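Local coordinates for fimbrial subunit type 1 (Actinomyces oris, PDB 3UXF), which forms the major structural subunit of the type 1 fimbriae, which are anchored to the peptidoglycan of the bacterial cell wall and are linked to adhesion, at residues 186-191 / 204-209; 237-242 / 301-306; 243-248 / 295-300. One frame throughout, in Å; residues are numbered along the deposited sequence.

Contact 1: 186-191 / 204-209; sequences DKQVTD and TITTSI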
loop_
_atom_site.group_PDB
_atom_site.type_symbol
_atom_site.label_atom_id
_atom_site.label_comp_id
_atom_site.label_asym_id
_atom_site.label_seq_id
_atom_site.Cartn_x
_atom_site.Cartn_y
_atom_site.Cartn_z
ATOM N N ASP A 186 2.217 2.917 1.420
ATOM C CA ASP A 186 1.659 2.426 0.181
ATOM C C ASP A 186 2.564 1.357 -0.397
ATOM O O ASP A 186 3.771 1.371 -0.135
ATOM C CB ASP A 186 1.572 3.573 -0.833
ATOM C CG ASP A 186 0.554 4.637 -0.406
ATOM O OD1 ASP A 186 -0.665 4.407 -0.622
ATOM O OD2 ASP A 186 0.957 5.699 0.152
ATOM N N LYS A 187 1.954 0.391 -1.075
ATOM C CA LYS A 187 2.743 -0.602 -1.813
ATOM C C LYS A 187 2.246 -0.659 -3.235
ATOM O O LYS A 187 1.035 -0.617 -3.465
ATOM C CB LYS A 187 2.618 -1.999 -1.176
ATOM C CG LYS A 187 3.464 -3.032 -1.935
ATOM C CD LYS A 187 3.526 -4.383 -1.109
ATOM C CE LYS A 187 4.213 -5.417 -1.982
ATOM N NZ LYS A 187 4.733 -6.584 -1.203
ATOM N N GLN A 188 3.178 -0.738 -4.179
ATOM C CA GLN A 188 2.830 -0.910 -5.583
ATOM C C GLN A 188 3.527 -2.127 -6.122
ATOM O O GLN A 188 4.555 -2.592 -5.585
ATOM C CB GLN A 188 3.365 0.269 -6.390
ATOM C CG GLN A 188 2.734 1.605 -5.953
ATOM C CD GLN A 188 3.470 2.783 -6.525
ATOM O OE1 GLN A 188 4.435 3.274 -5.940
ATOM N NE2 GLN A 188 3.031 3.248 -7.704
ATOM N N VAL A 189 2.998 -2.632 -7.223
ATOM C CA VAL A 189 3.656 -3.734 -7.918
ATOM C C VAL A 189 3.803 -3.354 -9.379
ATOM O O VAL A 189 2.917 -2.711 -9.965
ATOM C CB VAL A 189 2.869 -5.057 -7.775
ATOM C CG1 VAL A 189 1.475 -4.943 -8.388
ATOM C CG2 VAL A 189 3.607 -6.221 -8.442
ATOM N N THR A 190 4.937 -3.722 -9.980
ATOM C CA THR A 190 5.105 -3.544 -11.406
ATOM C C THR A 190 5.250 -4.928 -12.006
ATOM O O THR A 190 6.256 -5.588 -11.767
ATOM C CB THR A 190 6.379 -2.729 -11.716
ATOM O OG1 THR A 190 6.293 -1.449 -11.061
ATOM C CG2 THR A 190 6.509 -2.503 -13.219
ATOM N N ASP A 191 4.221 -5.378 -12.720
ATOM C CA ASP A 191 4.275 -6.676 -13.379
ATOM C C ASP A 191 3.883 -6.582 -14.824
ATOM O O ASP A 191 3.730 -7.593 -15.480
ATOM C CB ASP A 191 3.381 -7.676 -12.642
ATOM C CG ASP A 191 1.963 -7.164 -12.449
ATOM O OD1 ASP A 191 1.578 -6.296 -13.233
ATOM O OD2 ASP A 191 1.269 -7.581 -11.498
ATOM N N THR A 204 7.324 -1.883 -4.867
ATOM C CA THR A 204 7.819 -0.591 -4.414
ATOM C C THR A 204 6.993 -0.196 -3.225
ATOM O O THR A 204 5.764 -0.117 -3.313
ATOM C CB THR A 204 7.705 0.491 -5.508
ATOM O OG1 THR A 204 8.320 0.036 -6.726
ATOM C CG2 THR A 204 8.343 1.823 -5.021
ATOM N N ILE A 205 7.651 -0.011 -2.077
ATOM C CA ILE A 205 6.953 0.318 -0.839
ATOM C C ILE A 205 7.342 1.737 -0.428
ATOM O O ILE A 205 8.509 2.069 -0.362
ATOM C CB ILE A 205 7.352 -0.641 0.298
ATOM C CG1 ILE A 205 7.082 -2.081 -0.119
ATOM C CG2 ILE A 205 6.630 -0.258 1.593
ATOM C CD1 ILE A 205 7.878 -3.049 0.711
ATOM N N THR A 206 6.358 2.609 -0.193
ATOM C CA THR A 206 6.660 3.993 0.088
ATOM C C THR A 206 5.999 4.378 1.387
ATOM O O THR A 206 4.780 4.233 1.524
ATOM C CB THR A 206 6.157 4.907 -1.072
ATOM O OG1 THR A 206 6.677 4.418 -2.317
ATOM C CG2 THR A 206 6.656 6.334 -0.902
ATOM N N THR A 207 6.803 4.837 2.335
ATOM C CA THR A 207 6.301 5.049 3.712
ATOM C C THR A 207 6.640 6.443 4.228
ATOM O O THR A 207 7.795 6.901 4.140
ATOM C CB THR A 207 6.901 4.012 4.682
ATOM O OG1 THR A 207 8.321 3.966 4.520
ATOM C CG2 THR A 207 6.355 2.650 4.385
ATOM N N SER A 208 5.653 7.101 4.855
ATOM C CA SER A 208 5.928 8.372 5.535
ATOM C C SER A 208 7.003 8.221 6.601
ATOM O O SER A 208 7.216 7.123 7.165
ATOM C CB SER A 208 4.639 8.909 6.179
ATOM O OG SER A 208 3.741 9.298 5.176
ATOM N N ILE A 209 7.660 9.339 6.920
ATOM C CA ILE A 209 8.694 9.387 7.944
ATOM C C ILE A 209 8.211 10.372 9.022
ATOM O O ILE A 209 7.779 11.466 8.686
ATOM C CB ILE A 209 9.999 9.932 7.339
ATOM C CG1 ILE A 209 10.510 8.962 6.247
ATOM C CG2 ILE A 209 11.044 10.096 8.386
ATOM C CD1 ILE A 209 11.610 9.563 5.368
HETATM O O HOH W 1 3.227 6.601 0.897
HETATM O O HOH W 2 4.858 2.606 -3.295
HETATM O O HOH W 3 6.624 -1.545 -8.143
#
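Asp186 to Gln188 and Thr204 to Thr206 pair as the two arms of an antiparallel beta hairpin, strands 185-190 and 201-208, at one border of a five-stranded sheet in the middle of the chain. Asp186 and Thr206 exchange two backbone hydrogen bonds, and Gln188 and Thr204 exchange two more, the bond from Gln188 N to Thr204 O measuring 2.8 Å. Between these hydrogen-bonded pairs sits a non-hydrogen-bonded one, Lys187 with Ile205, where Lys187 CA makes a CA-H...O contact of 3.4 Å with Thr204 O.

Lys187 and Ile205 turn their side chains to the buried face, and CG of Lys187 touches CG1 of Ile205 at 4.2 Å. With CG anti to the backbone N (chi1 -179°), the lysine chain runs on fully extended, so that NZ ends far from the hairpin backbone. There it is joined covalently to CG of Asn316, an isopeptide bond to strand 312-321, and it also hydrogen-bonds Asp227 OD2.

On the other face, which is wetter, the polar groups of Gln188, Thr190, Thr204 and Thr206 meet through water. One water donates to Gln188 OE1 at 2.8 Å and to Thr204 O, and accepts from Thr206 OG1 at 2.7 Å; a second joins Thr190 OG1 to Thr204 OG1. The chemistry thus differs from face to face: hydration links the polar side chains on one, while on the other Lys187 ties the hairpin by a covalent bond to a strand of a second sheet, consistent with the tension-resistant cross-links of Gram-positive pilins.

Contact 2: 237-242 / 301-306; sequences ALTPVV and NAKFDA
Asn301 is the residue that grips the bend at Leu238 and Thr239, and it does so with both its backbone and its side chain. Among the hydrogen bonds, the main-chain one from Asn301 N to Leu238 O is short, 2.8 Å, and nearly straight, with 165° at the hydrogen. The carboxamide adds a bond from Asn301 ND2 to Thr239 OG1 at 2.9 Å, the hydroxyl oxygen lying 31° out of the amide plane. Weak bonds from the same ND2 go to Thr239 O and to Leu238 O. The side chains of Thr239 and Asn301 cross at about a right angle, OG1 of the threonine held between its own backbone N and carbonyl carbon (chi1 53°), a place from which it faces ND2.

All this happens where two neighbouring antiparallel strands of the central sheet fray: 295-302 is ending and 241-245 has yet to begin, so the pairing here is irregular.

Water carries the remaining polar link. A single molecule donates to Ala237 O, accepts from Lys303 NZ at 2.7 Å, and hydrogen-bonds Thr239 OG1 at 2.7 Å. To reach it, the lysine chain bends at chi2 and again at chi4; a long, weak ion pair with Asp200 also draws on NZ.

Nonpolar contact is slight: Ala237 CB is 4.5 Å from Lys303 CG. The side chain of Leu238 starts out away from 301-306 and packs on Ile233, Thr262 and Ala271.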
loop_
_atom_site.group_PDB
_atom_site.type_symbol
_atom_site.label_atom_id
_atom_site.label_comp_id
_atom_site.label_asym_id
_atom_site.label_seq_id
_atom_site.Cartn_x
_atom_site.Cartn_y
_atom_site.Cartn_z
ATOM N N ALA A 237 16.849 -13.474 -2.635
ATOM C CA ALA A 237 17.281 -12.769 -3.836
ATOM C C ALA A 237 16.404 -11.582 -4.145
ATOM O O ALA A 237 15.871 -11.461 -5.254
ATOM C CB ALA A 237 17.315 -13.716 -5.047
ATOM N N LEU A 238 16.297 -10.690 -3.171
ATOM C CA LEU A 238 15.414 -9.519 -3.299
ATOM C C LEU A 238 16.120 -8.275 -3.853
ATOM O O LEU A 238 15.448 -7.277 -4.194
ATOM C CB LEU A 238 14.815 -9.224 -1.916
ATOM C CG LEU A 238 13.792 -10.244 -1.415
ATOM C CD1 LEU A 238 13.559 -9.998 0.103
ATOM C CD2 LEU A 238 12.484 -10.243 -2.219
ATOM N N THR A 239 17.457 -8.293 -3.918
ATOM C CA THR A 239 18.288 -7.139 -4.320
ATOM C C THR A 239 17.665 -5.771 -4.032
ATOM O O THR A 239 17.416 -5.006 -4.956
ATOM C CB THR A 239 18.735 -7.193 -5.792
ATOM O OG1 THR A 239 17.611 -7.369 -6.662
ATOM C CG2 THR A 239 19.674 -8.381 -5.992
ATOM N N PRO A 240 17.433 -5.472 -2.755
ATOM C CA PRO A 240 16.708 -4.245 -2.407
ATOM C C PRO A 240 17.462 -2.967 -2.802
ATOM O O PRO A 240 18.713 -2.946 -2.776
ATOM C CB PRO A 240 16.614 -4.296 -0.882
ATOM C CG PRO A 240 17.646 -5.322 -0.454
ATOM C CD PRO A 240 17.808 -6.273 -1.567
ATOM N N VAL A 241 16.678 -1.916 -3.088
ATOM C CA VAL A 241 17.180 -0.567 -3.263
ATOM C C VAL A 241 16.343 0.285 -2.320
ATOM O O VAL A 241 15.114 0.149 -2.295
ATOM C CB VAL A 241 17.013 -0.077 -4.702
ATOM C CG1 VAL A 241 17.471 1.367 -4.800
ATOM C CG2 VAL A 241 17.858 -0.930 -5.615
ATOM N N VAL A 242 17.003 1.113 -1.514
ATOM C CA VAL A 242 16.326 1.948 -0.528
ATOM C C VAL A 242 16.691 3.399 -0.783
ATOM O O VAL A 242 17.862 3.732 -0.904
ATOM C CB VAL A 242 16.727 1.593 0.916
ATOM C CG1 VAL A 242 15.929 2.436 1.922
ATOM C CG2 VAL A 242 16.481 0.079 1.150
ATOM N N ASN A 301 12.985 -6.744 -5.479
ATOM C CA ASN A 301 12.941 -7.359 -6.803
ATOM C C ASN A 301 12.619 -8.835 -6.623
ATOM O O ASN A 301 13.511 -9.643 -6.308
ATOM C CB ASN A 301 14.287 -7.135 -7.468
ATOM C CG ASN A 301 14.601 -5.654 -7.635
ATOM O OD1 ASN A 301 13.952 -4.916 -8.429
ATOM N ND2 ASN A 301 15.637 -5.206 -6.931
ATOM N N ALA A 302 11.349 -9.191 -6.804
ATOM C CA ALA A 302 10.876 -10.525 -6.506
ATOM C C ALA A 302 11.215 -11.472 -7.643
ATOM O O ALA A 302 10.949 -11.186 -8.800
ATOM C CB ALA A 302 9.380 -10.508 -6.282
ATOM N N LYS A 303 11.810 -12.607 -7.296
ATOM C CA LYS A 303 12.223 -13.586 -8.288
ATOM C C LYS A 303 11.584 -14.908 -7.966
ATOM O O LYS A 303 11.275 -15.189 -6.794
ATOM C CB LYS A 303 13.729 -13.777 -8.162
ATOM C CG LYS A 303 14.578 -12.527 -8.414
ATOM C CD LYS A 303 14.641 -12.160 -9.852
ATOM C CE LYS A 303 15.787 -11.162 -10.123
ATOM N NZ LYS A 303 15.581 -9.726 -9.674
ATOM N N PHE A 304 11.428 -15.749 -8.990
ATOM C CA PHE A 304 10.728 -17.017 -8.864
ATOM C C PHE A 304 11.522 -18.125 -9.549
ATOM O O PHE A 304 12.291 -17.863 -10.452
ATOM C CB PHE A 304 9.362 -16.944 -9.580
ATOM C CG PHE A 304 8.499 -15.787 -9.093
ATOM C CD1 PHE A 304 7.718 -15.926 -7.972
ATOM C CD2 PHE A 304 8.507 -14.594 -9.802
ATOM C CE1 PHE A 304 6.935 -14.839 -7.509
ATOM C CE2 PHE A 304 7.720 -13.514 -9.352
ATOM C CZ PHE A 304 6.950 -13.650 -8.215
ATOM N N ASP A 305 11.254 -19.365 -9.163
ATOM C CA ASP A 305 11.634 -20.455 -10.063
ATOM C C ASP A 305 10.765 -20.310 -11.304
ATOM O O ASP A 305 9.567 -19.985 -11.189
ATOM C CB ASP A 305 11.347 -21.800 -9.414
ATOM C CG ASP A 305 12.273 -22.087 -8.254
ATOM O OD1 ASP A 305 13.473 -21.711 -8.343
ATOM O OD2 ASP A 305 11.802 -22.686 -7.262
ATOM N N ALA A 306 11.335 -20.591 -12.462
ATOM C CA ALA A 306 10.590 -20.462 -13.706
ATOM C C ALA A 306 9.266 -21.194 -13.680
ATOM O O ALA A 306 8.275 -20.643 -14.170
ATOM C CB ALA A 306 11.434 -20.913 -14.903
HETATM O O HOH W 4 16.784 -9.874 -7.292
#

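Contact 3: 243-248 / 295-300; sequences KIVGQN and KLQVTL
Leu296 and Ile244 make the buried side of this contact, on the covered face of the sheet. A chi1 of -159° sets Leu296 CG anti to the backbone N, and chi2 of 75° then turns CD1 to the neighbouring strand, 3.4 Å from Lys243 O. The same methyl meets Ile244 CG1 at 4.1 Å. Beyond the two strands, Val225, Tyr223 and Leu252 pack on Leu296, so the leucine is enclosed by several parts of the chain.

Antiparallel backbone bonds flank this pair, though the strands are strongly twisted, with 134° between their N-to-C directions. Lys243 and Gln297 bond to each other twice, and Val245 and Lys295 do likewise, with Val245 N to Lys295 O at 2.9 Å and Gln297 N to Lys243 O at 2.8 Å.

The opposite face is partly open at Lys243, Val245 and Gln297, although its side chains still touch. Val245 CG1 rests against the Gln297 side chain at about a right angle, 3.8 Å from both its CB and its NE2. Lys243 and Gln297 run side by side in the same direction, CD of the lysine 3.7 Å from OE1 of the glutamine. Their ends are joined by water, which accepts from Lys243 NZ and donates to Gln297 OE1 at 2.7 Å; NZ also has a salt bridge with Glu249. Lys295, by contrast, leads its NZ away from Val245 to the hydroxyls of Ser208 and Ser183.

Antiparallel strands with one face apolar and buried, the other mixed, with long polar chains, partly open and hydrated, are as expected of a sheet in a beta sandwich, the fold of these fimbrial domains.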
loop_
_atom_site.group_PDB
_atom_site.type_symbol
_atom_site.label_atom_id
_atom_site.label_comp_id
_atom_site.label_asym_id
_atom_site.label_seq_id
_atom_site.Cartn_x
_atom_site.Cartn_y
_atom_site.Cartn_z
ATOM N N LYS A 243 15.678 4.238 -0.868
ATOM C CA LYS A 243 15.874 5.668 -1.135
ATOM C C LYS A 243 15.071 6.518 -0.184
ATOM O O LYS A 243 14.059 6.085 0.368
ATOM C CB LYS A 243 15.394 6.019 -2.542
ATOM C CG LYS A 243 16.120 5.225 -3.671
ATOM C CD LYS A 243 15.625 5.708 -5.016
ATOM C CE LYS A 243 16.403 5.038 -6.118
ATOM N NZ LYS A 243 15.985 5.622 -7.437
ATOM N N ILE A 244 15.478 7.771 -0.054
ATOM C CA ILE A 244 14.580 8.767 0.514
ATOM C C ILE A 244 14.120 9.583 -0.681
ATOM O O ILE A 244 14.955 10.127 -1.399
ATOM C CB ILE A 244 15.308 9.648 1.532
ATOM C CG1 ILE A 244 15.822 8.815 2.707
ATOM C CG2 ILE A 244 14.340 10.753 2.063
ATOM C CD1 ILE A 244 16.629 9.641 3.743
ATOM N N VAL A 245 12.806 9.634 -0.911
ATOM C CA VAL A 245 12.234 10.319 -2.077
ATOM C C VAL A 245 11.497 11.562 -1.652
ATOM O O VAL A 245 11.262 11.767 -0.482
ATOM C CB VAL A 245 11.306 9.413 -2.923
ATOM C CG1 VAL A 245 12.111 8.190 -3.442
ATOM C CG2 VAL A 245 10.095 8.935 -2.146
ATOM N N GLY A 246 11.123 12.369 -2.636
ATOM C CA GLY A 246 10.509 13.658 -2.344
ATOM C C GLY A 246 11.234 14.664 -3.206
ATOM O O GLY A 246 11.544 14.356 -4.366
ATOM N N GLN A 247 11.533 15.832 -2.648
ATOM C CA GLN A 247 12.142 16.923 -3.414
ATOM C C GLN A 247 13.389 16.480 -4.186
ATOM O O GLN A 247 13.410 16.520 -5.420
ATOM C CB GLN A 247 12.452 18.113 -2.489
ATOM C CG GLN A 247 11.236 18.555 -1.649
ATOM C CD GLN A 247 11.591 19.397 -0.410
ATOM O OE1 GLN A 247 12.745 19.800 -0.209
ATOM N NE2 GLN A 247 10.585 19.664 0.424
ATOM N N ASN A 248 14.416 16.057 -3.453
ATOM C CA ASN A 248 15.686 15.650 -4.052
ATOM C C ASN A 248 16.109 14.298 -3.531
ATOM O O ASN A 248 16.666 14.194 -2.428
ATOM C CB ASN A 248 16.776 16.624 -3.681
ATOM C CG ASN A 248 16.489 18.018 -4.171
ATOM O OD1 ASN A 248 16.127 18.221 -5.350
ATOM N ND2 ASN A 248 16.628 18.994 -3.270
ATOM N N LYS A 295 9.706 10.700 1.901
ATOM C CA LYS A 295 9.279 9.347 2.318
ATOM C C LYS A 295 10.403 8.362 2.101
ATOM O O LYS A 295 11.324 8.621 1.306
ATOM C CB LYS A 295 8.083 8.910 1.490
ATOM C CG LYS A 295 6.821 9.705 1.884
ATOM C CD LYS A 295 5.625 9.191 1.153
ATOM C CE LYS A 295 4.381 9.970 1.553
ATOM N NZ LYS A 295 3.393 9.136 2.286
ATOM N N LEU A 296 10.348 7.223 2.786
ATOM C CA LEU A 296 11.281 6.131 2.434
ATOM C C LEU A 296 10.669 5.318 1.299
ATOM O O LEU A 296 9.480 5.060 1.274
ATOM C CB LEU A 296 11.594 5.214 3.635
ATOM C CG LEU A 296 12.913 4.414 3.477
ATOM C CD1 LEU A 296 14.149 5.240 3.679
ATOM C CD2 LEU A 296 12.929 3.204 4.407
ATOM N N GLN A 297 11.500 4.922 0.338
ATOM C CA GLN A 297 11.023 4.092 -0.743
ATOM C C GLN A 297 11.916 2.845 -0.806
ATOM O O GLN A 297 13.142 2.920 -0.992
ATOM C CB GLN A 297 11.095 4.828 -2.091
ATOM C CG GLN A 297 10.571 4.032 -3.233
ATOM C CD GLN A 297 11.012 4.620 -4.564
ATOM O OE1 GLN A 297 12.163 4.415 -5.009
ATOM N NE2 GLN A 297 10.130 5.386 -5.184
ATOM N N VAL A 298 11.279 1.695 -0.641
ATOM C CA VAL A 298 11.976 0.415 -0.694
ATOM C C VAL A 298 11.549 -0.311 -1.975
ATOM O O VAL A 298 10.373 -0.568 -2.180
ATOM C CB VAL A 298 11.624 -0.437 0.550
ATOM C CG1 VAL A 298 12.124 -1.878 0.390
ATOM C CG2 VAL A 298 12.211 0.166 1.815
ATOM N N THR A 299 12.521 -0.736 -2.773
ATOM C CA THR A 299 12.217 -1.527 -3.978
ATOM C C THR A 299 12.699 -2.934 -3.688
ATOM O O THR A 299 13.864 -3.094 -3.265
ATOM C CB THR A 299 12.950 -0.965 -5.207
ATOM O OG1 THR A 299 12.536 0.389 -5.428
ATOM C CG2 THR A 299 12.617 -1.806 -6.447
ATOM N N LEU A 300 11.800 -3.908 -3.860
ATOM C CA LEU A 300 12.137 -5.331 -3.715
ATOM C C LEU A 300 11.990 -5.957 -5.070
ATOM O O LEU A 300 10.974 -5.746 -5.753
ATOM C CB LEU A 300 11.233 -6.009 -2.687
ATOM C CG LEU A 300 11.341 -5.458 -1.252
ATOM C CD1 LEU A 300 10.374 -6.246 -0.316
ATOM C CD2 LEU A 300 12.794 -5.492 -0.758
HETATM O O HOH W 5 13.237 4.559 -7.442
#

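All three contacts belong to one sheet, in which strands 185-190, 201-208, 295-302 and 241-245 lie in that order. Contact 1 and contact 3 are neighbours, their centres about 9 Å apart, and they share the seam between 201-208 and 295-302: probable backbone hydrogen bonds run from Ile205 N to Val298 O, 2.8 Å, and from Thr207 N to Leu296 O. Contact 2 prolongs contact 3 on the same two strands, with centres about 18 Å apart; Thr299 N meets Val241 O at 2.8 Å, and contact 3 is nested within the loop that contact 2 closes. Contacts 1 and 2 do not touch: their centres are about 15 Å apart and their nearest atoms about 7 Å.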